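Local coordinates for putative thiosulfate sulfurtransferase ynjE (Escherichia coli K-12, PDB 3IPP), which transfers sulfur from thiosulfate to cyanide, giving thiocyanate and sulfite, as a periplasmic monomer built from three rhodanese domains, at residues V127-L132 with R233-G238; A289-I294 with Q361-C366; R371-F376 with V387-G392. One frame throughout, in Å; residues are numbered along the deposited sequence.

Contact 1 of 3, residues V127-L132 with R233-G238; sequences VYPQWL and RLLDGG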
loop_
_atom_site.group_PDB
_atom_site.type_symbol
_atom_site.label_atom_id
_atom_site.label_comp_id
_atom_site.label_asym_id
_atom_site.label_seq_id
_atom_site.Cartn_x
_atom_site.Cartn_y
_atom_site.Cartn_z
ATOM N N VAL A 127 9.109 -2.219 2.144
ATOM C CA VAL A 127 10.515 -1.822 2.234
ATOM C C VAL A 127 10.706 -0.548 1.434
ATOM O O VAL A 127 9.793 -0.103 0.688
ATOM C CB VAL A 127 11.499 -2.953 1.753
ATOM C CG1 VAL A 127 11.136 -4.274 2.425
ATOM C CG2 VAL A 127 11.518 -3.086 0.210
ATOM N N TYR A 128 11.885 0.038 1.618
ATOM C CA TYR A 128 12.271 1.229 0.911
ATOM C C TYR A 128 13.656 0.996 0.263
ATOM O O TYR A 128 14.413 0.091 0.674
ATOM C CB TYR A 128 12.236 2.455 1.855
ATOM C CG TYR A 128 13.165 2.376 3.070
ATOM C CD1 TYR A 128 14.395 3.047 3.070
ATOM C CD2 TYR A 128 12.804 1.636 4.230
ATOM C CE1 TYR A 128 15.245 3.004 4.179
ATOM C CE2 TYR A 128 13.632 1.582 5.345
ATOM C CZ TYR A 128 14.859 2.279 5.311
ATOM O OH TYR A 128 15.723 2.219 6.390
ATOM N N PRO A 129 13.999 1.800 -0.763
ATOM C CA PRO A 129 15.201 1.449 -1.570
ATOM C C PRO A 129 16.507 1.209 -0.790
ATOM O O PRO A 129 17.232 0.223 -1.043
ATOM C CB PRO A 129 15.336 2.642 -2.506
ATOM C CG PRO A 129 13.836 3.087 -2.692
ATOM C CD PRO A 129 13.237 2.931 -1.333
ATOM N N GLN A 130 16.797 2.093 0.157
ATOM C CA GLN A 130 18.085 2.086 0.860
ATOM C C GLN A 130 18.231 0.831 1.743
ATOM O O GLN A 130 19.311 0.255 1.825
ATOM C CB GLN A 130 18.178 3.371 1.696
ATOM C CG GLN A 130 19.568 3.857 1.981
ATOM C CD GLN A 130 19.635 5.194 2.824
ATOM O OE1 GLN A 130 20.567 6.011 2.616
ATOM N NE2 GLN A 130 18.675 5.397 3.780
ATOM N N TRP A 131 17.139 0.419 2.400
ATOM C CA TRP A 131 17.054 -0.860 3.131
ATOM C C TRP A 131 17.420 -2.039 2.206
ATOM O O TRP A 131 18.310 -2.881 2.522
ATOM C CB TRP A 131 15.645 -1.076 3.668
ATOM C CG TRP A 131 15.524 -2.347 4.462
ATOM C CD1 TRP A 131 15.774 -2.500 5.800
ATOM C CD2 TRP A 131 15.153 -3.650 3.977
ATOM N NE1 TRP A 131 15.592 -3.810 6.172
ATOM C CE2 TRP A 131 15.186 -4.529 5.078
ATOM C CE3 TRP A 131 14.756 -4.149 2.724
ATOM C CZ2 TRP A 131 14.849 -5.891 4.968
ATOM C CZ3 TRP A 131 14.429 -5.513 2.606
ATOM C CH2 TRP A 131 14.472 -6.362 3.722
ATOM N N LEU A 132 16.747 -2.071 1.053
ATOM C CA LEU A 132 16.970 -3.114 0.047
ATOM C C LEU A 132 18.437 -3.165 -0.457
ATOM O O LEU A 132 19.062 -4.242 -0.570
ATOM C CB LEU A 132 15.967 -2.971 -1.109
ATOM C CG LEU A 132 16.053 -4.039 -2.205
ATOM C CD1 LEU A 132 16.048 -5.481 -1.615
ATOM C CD2 LEU A 132 14.994 -3.903 -3.326
ATOM N N ARG A 233 7.070 -9.258 0.540
ATOM C CA ARG A 233 7.241 -7.842 0.831
ATOM C C ARG A 233 7.157 -7.034 -0.478
ATOM O O ARG A 233 7.438 -7.567 -1.553
ATOM C CB ARG A 233 8.595 -7.649 1.548
ATOM C CG ARG A 233 8.531 -8.247 2.918
ATOM C CD ARG A 233 9.785 -8.942 3.432
ATOM N NE ARG A 233 10.501 -8.112 4.359
ATOM C CZ ARG A 233 11.182 -8.488 5.446
ATOM N NH1 ARG A 233 11.273 -9.741 5.846
ATOM N NH2 ARG A 233 11.796 -7.530 6.151
ATOM N N LEU A 234 6.766 -5.766 -0.390
ATOM C CA LEU A 234 6.759 -4.864 -1.542
ATOM C C LEU A 234 7.773 -3.713 -1.359
ATOM O O LEU A 234 7.980 -3.207 -0.230
ATOM C CB LEU A 234 5.389 -4.234 -1.677
ATOM C CG LEU A 234 4.148 -5.085 -1.949
ATOM C CD1 LEU A 234 2.968 -4.148 -2.098
ATOM C CD2 LEU A 234 4.380 -5.917 -3.206
ATOM N N LEU A 235 8.369 -3.261 -2.458
ATOM C CA LEU A 235 9.066 -1.974 -2.466
ATOM C C LEU A 235 7.996 -0.872 -2.447
ATOM O O LEU A 235 7.226 -0.721 -3.407
ATOM C CB LEU A 235 9.958 -1.843 -3.691
ATOM C CG LEU A 235 10.798 -0.569 -3.838
ATOM C CD1 LEU A 235 11.662 -0.273 -2.576
ATOM C CD2 LEU A 235 11.659 -0.624 -5.101
ATOM N N ASP A 236 7.953 -0.120 -1.344
ATOM C CA ASP A 236 6.950 0.964 -1.138
ATOM C C ASP A 236 7.134 2.008 -2.229
ATOM O O ASP A 236 8.257 2.460 -2.440
ATOM C CB ASP A 236 7.085 1.587 0.254
ATOM C CG ASP A 236 5.867 2.443 0.646
ATOM O OD1 ASP A 236 4.838 2.530 -0.100
ATOM O OD2 ASP A 236 5.938 3.026 1.740
ATOM N N GLY A 237 6.081 2.296 -2.989
ATOM C CA GLY A 237 6.157 3.276 -4.098
ATOM C C GLY A 237 6.700 2.733 -5.407
ATOM O O GLY A 237 6.751 3.447 -6.427
ATOM N N GLY A 238 7.103 1.461 -5.407
ATOM C CA GLY A 238 7.601 0.819 -6.636
ATOM C C GLY A 238 8.995 1.221 -7.135
ATOM O O GLY A 238 9.782 1.855 -6.414
#

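Contact 2 of 3, residues A289-I294 with Q361-C366; sequences ASLVSI and QVSFYC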
loop_
_atom_site.group_PDB
_atom_site.type_symbol
_atom_site.label_atom_id
_atom_site.label_comp_id
_atom_site.label_asym_id
_atom_site.label_seq_id
_atom_site.Cartn_x
_atom_site.Cartn_y
_atom_site.Cartn_z
ATOM N N ALA A 289 -18.452 -7.898 8.473
ATOM C CA ALA A 289 -17.866 -8.241 7.216
ATOM C C ALA A 289 -18.103 -7.107 6.238
ATOM O O ALA A 289 -19.117 -6.375 6.354
ATOM C CB ALA A 289 -18.460 -9.530 6.693
ATOM N N SER A 290 -17.184 -6.956 5.274
ATOM C CA SER A 290 -17.307 -5.918 4.228
ATOM C C SER A 290 -16.776 -6.475 2.920
ATOM O O SER A 290 -15.724 -7.123 2.895
ATOM C CB SER A 290 -16.451 -4.670 4.551
ATOM O OG SER A 290 -17.025 -3.888 5.553
ATOM N N LEU A 291 -17.493 -6.215 1.831
ATOM C CA LEU A 291 -16.921 -6.518 0.533
ATOM C C LEU A 291 -16.626 -5.123 0.010
ATOM O O LEU A 291 -17.551 -4.285 -0.065
ATOM C CB LEU A 291 -17.899 -7.277 -0.382
ATOM C CG LEU A 291 -17.472 -7.612 -1.831
ATOM C CD1 LEU A 291 -16.297 -8.598 -1.829
ATOM C CD2 LEU A 291 -18.641 -8.184 -2.650
ATOM N N VAL A 292 -15.347 -4.878 -0.324
ATOM C CA VAL A 292 -14.848 -3.542 -0.606
ATOM C C VAL A 292 -14.476 -3.284 -2.063
ATOM O O VAL A 292 -13.602 -3.973 -2.669
ATOM C CB VAL A 292 -13.620 -3.250 0.277
ATOM C CG1 VAL A 292 -13.171 -1.831 0.061
ATOM C CG2 VAL A 292 -13.954 -3.482 1.747
ATOM N N SER A 293 -15.119 -2.282 -2.636
ATOM C CA SER A 293 -14.873 -1.934 -3.998
ATOM C C SER A 293 -13.733 -0.948 -4.017
ATOM O O SER A 293 -13.852 0.185 -3.490
ATOM C CB SER A 293 -16.082 -1.284 -4.628
ATOM O OG SER A 293 -15.741 -0.740 -5.924
ATOM N N ILE A 294 -12.630 -1.392 -4.625
ATOM C CA ILE A 294 -11.472 -0.545 -4.910
ATOM C C ILE A 294 -11.558 -0.130 -6.365
ATOM O O ILE A 294 -10.737 -0.541 -7.175
ATOM C CB ILE A 294 -10.174 -1.272 -4.650
ATOM C CG1 ILE A 294 -10.192 -1.876 -3.233
ATOM C CG2 ILE A 294 -8.979 -0.308 -4.788
ATOM C CD1 ILE A 294 -10.329 -0.835 -2.090
ATOM N N GLN A 361 -14.441 -9.507 8.711
ATOM C CA GLN A 361 -13.966 -10.236 7.499
ATOM C C GLN A 361 -14.131 -9.263 6.313
ATOM O O GLN A 361 -15.271 -8.846 5.987
ATOM C CB GLN A 361 -14.790 -11.501 7.198
ATOM C CG GLN A 361 -15.123 -12.354 8.392
ATOM C CD GLN A 361 -13.922 -13.199 8.819
ATOM O OE1 GLN A 361 -13.301 -13.894 7.982
ATOM N NE2 GLN A 361 -13.550 -13.097 10.108
ATOM N N VAL A 362 -13.011 -8.928 5.676
ATOM C CA VAL A 362 -12.921 -7.878 4.654
ATOM C C VAL A 362 -12.281 -8.437 3.399
ATOM O O VAL A 362 -11.173 -9.019 3.440
ATOM C CB VAL A 362 -11.986 -6.710 5.166
ATOM C CG1 VAL A 362 -11.763 -5.599 4.078
ATOM C CG2 VAL A 362 -12.532 -6.138 6.489
ATOM N N SER A 363 -12.954 -8.241 2.278
ATOM C CA SER A 363 -12.443 -8.705 1.017
ATOM C C SER A 363 -12.512 -7.557 0.031
ATOM O O SER A 363 -13.564 -6.841 -0.030
ATOM C CB SER A 363 -13.258 -9.895 0.487
ATOM O OG SER A 363 -12.567 -10.522 -0.581
ATOM N N PHE A 364 -11.395 -7.367 -0.705
ATOM C CA PHE A 364 -11.245 -6.295 -1.674
ATOM C C PHE A 364 -11.454 -6.845 -3.080
ATOM O O PHE A 364 -10.972 -7.950 -3.384
ATOM C CB PHE A 364 -9.825 -5.680 -1.583
ATOM C CG PHE A 364 -9.480 -5.142 -0.216
ATOM C CD1 PHE A 364 -9.916 -3.874 0.177
ATOM C CD2 PHE A 364 -8.732 -5.906 0.679
ATOM C CE1 PHE A 364 -9.638 -3.349 1.441
ATOM C CE2 PHE A 364 -8.419 -5.407 1.971
ATOM C CZ PHE A 364 -8.874 -4.126 2.364
ATOM N N TYR A 365 -12.096 -6.073 -3.960
ATOM C CA TYR A 365 -12.140 -6.438 -5.373
ATOM C C TYR A 365 -12.123 -5.169 -6.207
ATOM O O TYR A 365 -12.302 -4.103 -5.670
ATOM C CB TYR A 365 -13.439 -7.220 -5.668
ATOM C CG TYR A 365 -14.652 -6.326 -5.702
ATOM C CD1 TYR A 365 -15.331 -6.013 -4.544
ATOM C CD2 TYR A 365 -15.066 -5.736 -6.898
ATOM C CE1 TYR A 365 -16.435 -5.128 -4.574
ATOM C CE2 TYR A 365 -16.171 -4.896 -6.953
ATOM C CZ TYR A 365 -16.829 -4.612 -5.788
ATOM O OH TYR A 365 -17.879 -3.791 -5.840
ATOM N N CYS A 366 -11.980 -5.294 -7.524
ATOM C CA CYS A 366 -12.001 -4.173 -8.427
ATOM C C CYS A 366 -12.405 -4.758 -9.750
ATOM O O CYS A 366 -13.407 -5.452 -9.833
ATOM C CB CYS A 366 -10.610 -3.538 -8.569
ATOM S SG CYS A 366 -9.329 -4.707 -8.951
#

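Contact 3 of 3, residues R371-F376 with V387-G392; sequences RASETF and VSVYDG. With NA (sodium ion), chain G; PO4 (phosphate ion), chain C.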
loop_
_atom_site.group_PDB
_atom_site.type_symbol
_atom_site.label_atom_id
_atom_site.label_comp_id
_atom_site.label_asym_id
_atom_site.label_seq_id
_atom_site.Cartn_x
_atom_site.Cartn_y
_atom_site.Cartn_z
ATOM N N ARG A 371 -5.807 -3.643 -8.547
ATOM C CA ARG A 371 -6.054 -2.587 -7.567
ATOM C C ARG A 371 -6.367 -3.128 -6.170
ATOM O O ARG A 371 -5.810 -2.623 -5.178
ATOM C CB ARG A 371 -7.161 -1.646 -8.010
ATOM C CG ARG A 371 -6.735 -0.707 -9.142
ATOM C CD ARG A 371 -7.884 0.201 -9.588
ATOM N NE ARG A 371 -8.846 -0.558 -10.380
ATOM C CZ ARG A 371 -10.036 -0.110 -10.794
ATOM N NH1 ARG A 371 -10.465 1.155 -10.540
ATOM N NH2 ARG A 371 -10.809 -0.941 -11.486
ATOM N N ALA A 372 -7.209 -4.163 -6.083
ATOM C CA ALA A 372 -7.543 -4.807 -4.798
ATOM C C ALA A 372 -6.340 -5.504 -4.109
ATOM O O ALA A 372 -6.237 -5.538 -2.847
ATOM C CB ALA A 372 -8.725 -5.796 -4.979
ATOM N N SER A 373 -5.462 -6.094 -4.921
ATOM C CA SER A 373 -4.240 -6.710 -4.405
ATOM C C SER A 373 -3.385 -5.665 -3.708
ATOM O O SER A 373 -2.851 -5.906 -2.618
ATOM C CB SER A 373 -3.434 -7.375 -5.544
ATOM O OG SER A 373 -4.161 -8.480 -6.086
ATOM N N GLU A 374 -3.281 -4.495 -4.335
ATOM C CA GLU A 374 -2.586 -3.354 -3.726
ATOM C C GLU A 374 -3.159 -2.979 -2.333
ATOM O O GLU A 374 -2.393 -2.941 -1.349
ATOM C CB GLU A 374 -2.506 -2.168 -4.684
ATOM C CG GLU A 374 -1.779 -1.015 -4.068
ATOM C CD GLU A 374 -1.473 0.183 -5.003
ATOM O OE1 GLU A 374 -1.647 0.087 -6.255
ATOM O OE2 GLU A 374 -1.026 1.239 -4.442
ATOM N N THR A 375 -4.471 -2.766 -2.222
ATOM C CA THR A 375 -5.051 -2.450 -0.934
ATOM C C THR A 375 -4.999 -3.633 0.033
ATOM O O THR A 375 -4.860 -3.456 1.240
ATOM C CB THR A 375 -6.538 -2.013 -1.073
ATOM O OG1 THR A 375 -7.277 -3.065 -1.736
ATOM C CG2 THR A 375 -6.633 -0.725 -1.911
ATOM N N PHE A 376 -5.126 -4.844 -0.474
ATOM C CA PHE A 376 -4.877 -6.015 0.351
ATOM C C PHE A 376 -3.504 -5.968 1.039
ATOM O O PHE A 376 -3.404 -6.248 2.252
ATOM C CB PHE A 376 -4.959 -7.304 -0.486
ATOM C CG PHE A 376 -4.555 -8.561 0.274
ATOM C CD1 PHE A 376 -5.525 -9.339 0.952
ATOM C CD2 PHE A 376 -3.209 -8.973 0.317
ATOM C CE1 PHE A 376 -5.169 -10.486 1.620
ATOM C CE2 PHE A 376 -2.857 -10.101 1.011
ATOM C CZ PHE A 376 -3.831 -10.865 1.661
ATOM N N VAL A 387 -8.426 -10.510 5.877
ATOM C CA VAL A 387 -8.477 -9.865 4.594
ATOM C C VAL A 387 -8.232 -10.845 3.482
ATOM O O VAL A 387 -7.542 -11.850 3.652
ATOM C CB VAL A 387 -7.502 -8.652 4.494
ATOM C CG1 VAL A 387 -7.955 -7.560 5.419
ATOM C CG2 VAL A 387 -6.045 -9.035 4.760
ATOM N N SER A 388 -8.746 -10.508 2.316
ATOM C CA SER A 388 -8.680 -11.407 1.187
ATOM C C SER A 388 -8.980 -10.564 -0.028
ATOM O O SER A 388 -9.305 -9.380 0.096
ATOM C CB SER A 388 -9.744 -12.522 1.303
ATOM O OG SER A 388 -11.050 -11.953 1.272
ATOM N N VAL A 389 -8.836 -11.183 -1.197
ATOM C CA VAL A 389 -9.231 -10.571 -2.462
ATOM C C VAL A 389 -10.285 -11.428 -3.119
ATOM O O VAL A 389 -10.165 -12.645 -3.166
ATOM C CB VAL A 389 -8.024 -10.403 -3.394
ATOM C CG1 VAL A 389 -8.471 -10.031 -4.816
ATOM C CG2 VAL A 389 -7.070 -9.376 -2.792
ATOM N N TYR A 390 -11.353 -10.781 -3.574
ATOM C CA TYR A 390 -12.356 -11.464 -4.356
ATOM C C TYR A 390 -11.951 -11.347 -5.825
ATOM O O TYR A 390 -12.218 -10.360 -6.482
ATOM C CB TYR A 390 -13.762 -10.958 -4.061
ATOM C CG TYR A 390 -14.703 -11.246 -5.189
ATOM C CD1 TYR A 390 -14.750 -12.525 -5.776
ATOM C CD2 TYR A 390 -15.538 -10.239 -5.701
ATOM C CE1 TYR A 390 -15.612 -12.791 -6.859
ATOM C CE2 TYR A 390 -16.428 -10.500 -6.789
ATOM C CZ TYR A 390 -16.445 -11.777 -7.351
ATOM O OH TYR A 390 -17.260 -12.044 -8.418
ATOM N N ASP A 391 -11.281 -12.386 -6.299
ATOM C CA ASP A 391 -10.598 -12.412 -7.575
ATOM C C ASP A 391 -11.441 -11.943 -8.759
ATOM O O ASP A 391 -11.049 -11.027 -9.529
ATOM C CB ASP A 391 -10.031 -13.841 -7.777
ATOM C CG ASP A 391 -8.900 -13.905 -8.787
ATOM O OD1 ASP A 391 -8.548 -12.886 -9.424
ATOM O OD2 ASP A 391 -8.331 -14.998 -8.952
ATOM N N GLY A 392 -12.581 -12.590 -8.955
ATOM C CA GLY A 392 -13.480 -12.284 -10.070
ATOM C C GLY A 392 -13.908 -10.831 -10.248
ATOM O O GLY A 392 -14.087 -10.371 -11.400
HETATM NA NA NA G . -9.662 -11.657 -11.309
HETATM P P PO4 C . -7.305 -4.505 -12.456
HETATM O O1 PO4 C . -8.598 -4.368 -13.203
HETATM O O2 PO4 C . -7.281 -3.594 -11.232
HETATM O O3 PO4 C . -7.197 -5.950 -12.009
HETATM O O4 PO4 C . -6.225 -4.127 -13.464
HETATM O O HOH W 1 -11.499 -10.974 -12.567
#

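Contact 1 of 3, residues V127-L132 with R233-G238
Val127 and Leu235 pair as parallel strand neighbours at one edge of the second rhodanese sheet, where the short outermost strand 126-127 lies along strand 232-235 just before its own chain turns into helix 129-137. Two backbone bonds hold the pair: Val127 N gives its hydrogen to Leu234 O at 2.8 Å, and Asp236 N to Val127 O at 2.7 Å, so one residue of the edge strand is gripped through both its N-H and its C=O. Beside this bridge, CG2 of Val127 lies 4.0 Å from CD1 of Leu235. Leu235 has CG anti to its own nitrogen (chi1 -178°), which brings CD1 against the start of the helix, 3.8 Å from CD of Pro129, the two side chains crossing at about a right angle. Toward the start of segment 233-238, NH2 of Arg233 comes within 3.7 Å of CZ2 of Trp131, with guanidinium and indole planes 22° apart. The polar ends of both are fixed by the loop past the helix: Arg233 NH2 bonds to Ala143 O and Trp131 NE1 to Thr142 O, while Asp231 forms a salt bridge with Arg233 NH1. Across the sheet, Arg233 and Leu235 bond through their backbones to strand 206-210, and helix 239-244 packs on Pro129, Leu132 and Leu235; Tyr128 meets Phe31 and Trp35 edge-to-face, bringing in the first rhodanese domain.

Contact 2 of 3, residues A289-I294 with Q361-C366
Tyr365, Val292 and Ile294 have the most surface buried where strands 289-293 and 361-365 run side by side and parallel in the third rhodanese sheet, their axes 6° apart. The ring of Tyr365 folds back over the neighbouring strand: with CG between the backbone N and the carbonyl carbon (chi1 75°), it lies across Ser293, whose CA sits over one ring face 4.0 Å from the centroid in a CH-pi contact. CG of Leu291 comes to 3.8 Å from CD1 of the same ring. The hydroxyls of Tyr365 and Ser293 each hydrogen-bond a carboxylate oxygen of Glu315, so a single acidic group ties the two strands together on this face.

On the other face, Val292 and Phe364 lie side by side and point the same way, CB of the valine 3.8 Å from CD1 of the ring, while CG2 of Val292 touches CG1 of Val362. Ile294 sends its CD1 to the same CD1 of Phe364, also at 3.8 Å. Between the two faces runs an unbroken ladder of five backbone bonds, from Ser290 N to Gln361 O at one end to Ile294 N to Tyr365 O at the other, the latter 2.9 Å long and nearly straight at 170°. This last rung comes immediately before Cys366, on which the persulfide intermediate forms and which is sulfur-free here; its CB lies 3.3 Å from Ile294 O. A continuously hydrogen-bonded strand pair, packed with apolar groups on one face and tied through Glu315 on the other, thus delivers the catalytic cysteine from its C-terminal end.

Contact 3 of 3, residues R371-F376 with V387-G392
No hydrogen bond joins Phe376 and its helix to strand 387-390; the contact is van der Waals packing, in which the ring edge of Phe376 meets strand backbone, yet ions are held at its far end. CE1 of Phe376 lies 3.4 Å from Val387 O, with Ser388 N also near the ring plane. The same CE1 meets CG2 of Val387 at 3.6 Å. Val389 sends CG2, anti to its carbonyl carbon, up against CB of Phe376 at 3.8 Å, and its CG1 faces CB of Ala372. Within the helix, Ala372 O accepts from both Phe376 N and Thr375 OG1.

At the helix start, Arg371 N points its hydrogen at phosphate O2, 3.1 Å away and almost straight at 176°; Trp370 N and Thr368 OG1 hold the same ion. The phosphate, probably from the crystallisation liquor, lies close to Cys366, consistent with the substrate-binding role inferred for Arg371. Asp391 binds sodium through O at 2.3 Å and through OD1; Trp184 O, Asn185 OD1, Thr368 O and a water complete the site. Helix 370-381 and strand 387-390 run antiparallel within a beta-alpha-beta unit, the strand flanked by strands 361-365 and 274-275, while helix 214-227 touches Ser373 and Phe376.

In the fold
Along the chain the three contacts come in series. Contact 1 belongs to the second rhodanese domain, contacts 2 and 3 to the third, and the centre of contact 1 is about 26 Å from that of contact 2 and 20 Å from that of contact 3. The last two have centres only 7 Å apart and share one parallel sheet, in which strand 361-365 lies between 289-293 and 387-390; Ser363 OG and Ser388 OG, 2.8 Å apart, join them. Both sheets have the same strand order, consistent with repeated domains. Strand 361-365 leads through the cysteine loop into helix 370-381, placing persulfide residue and anion-binding helix start together, while sodium links the second and third domains.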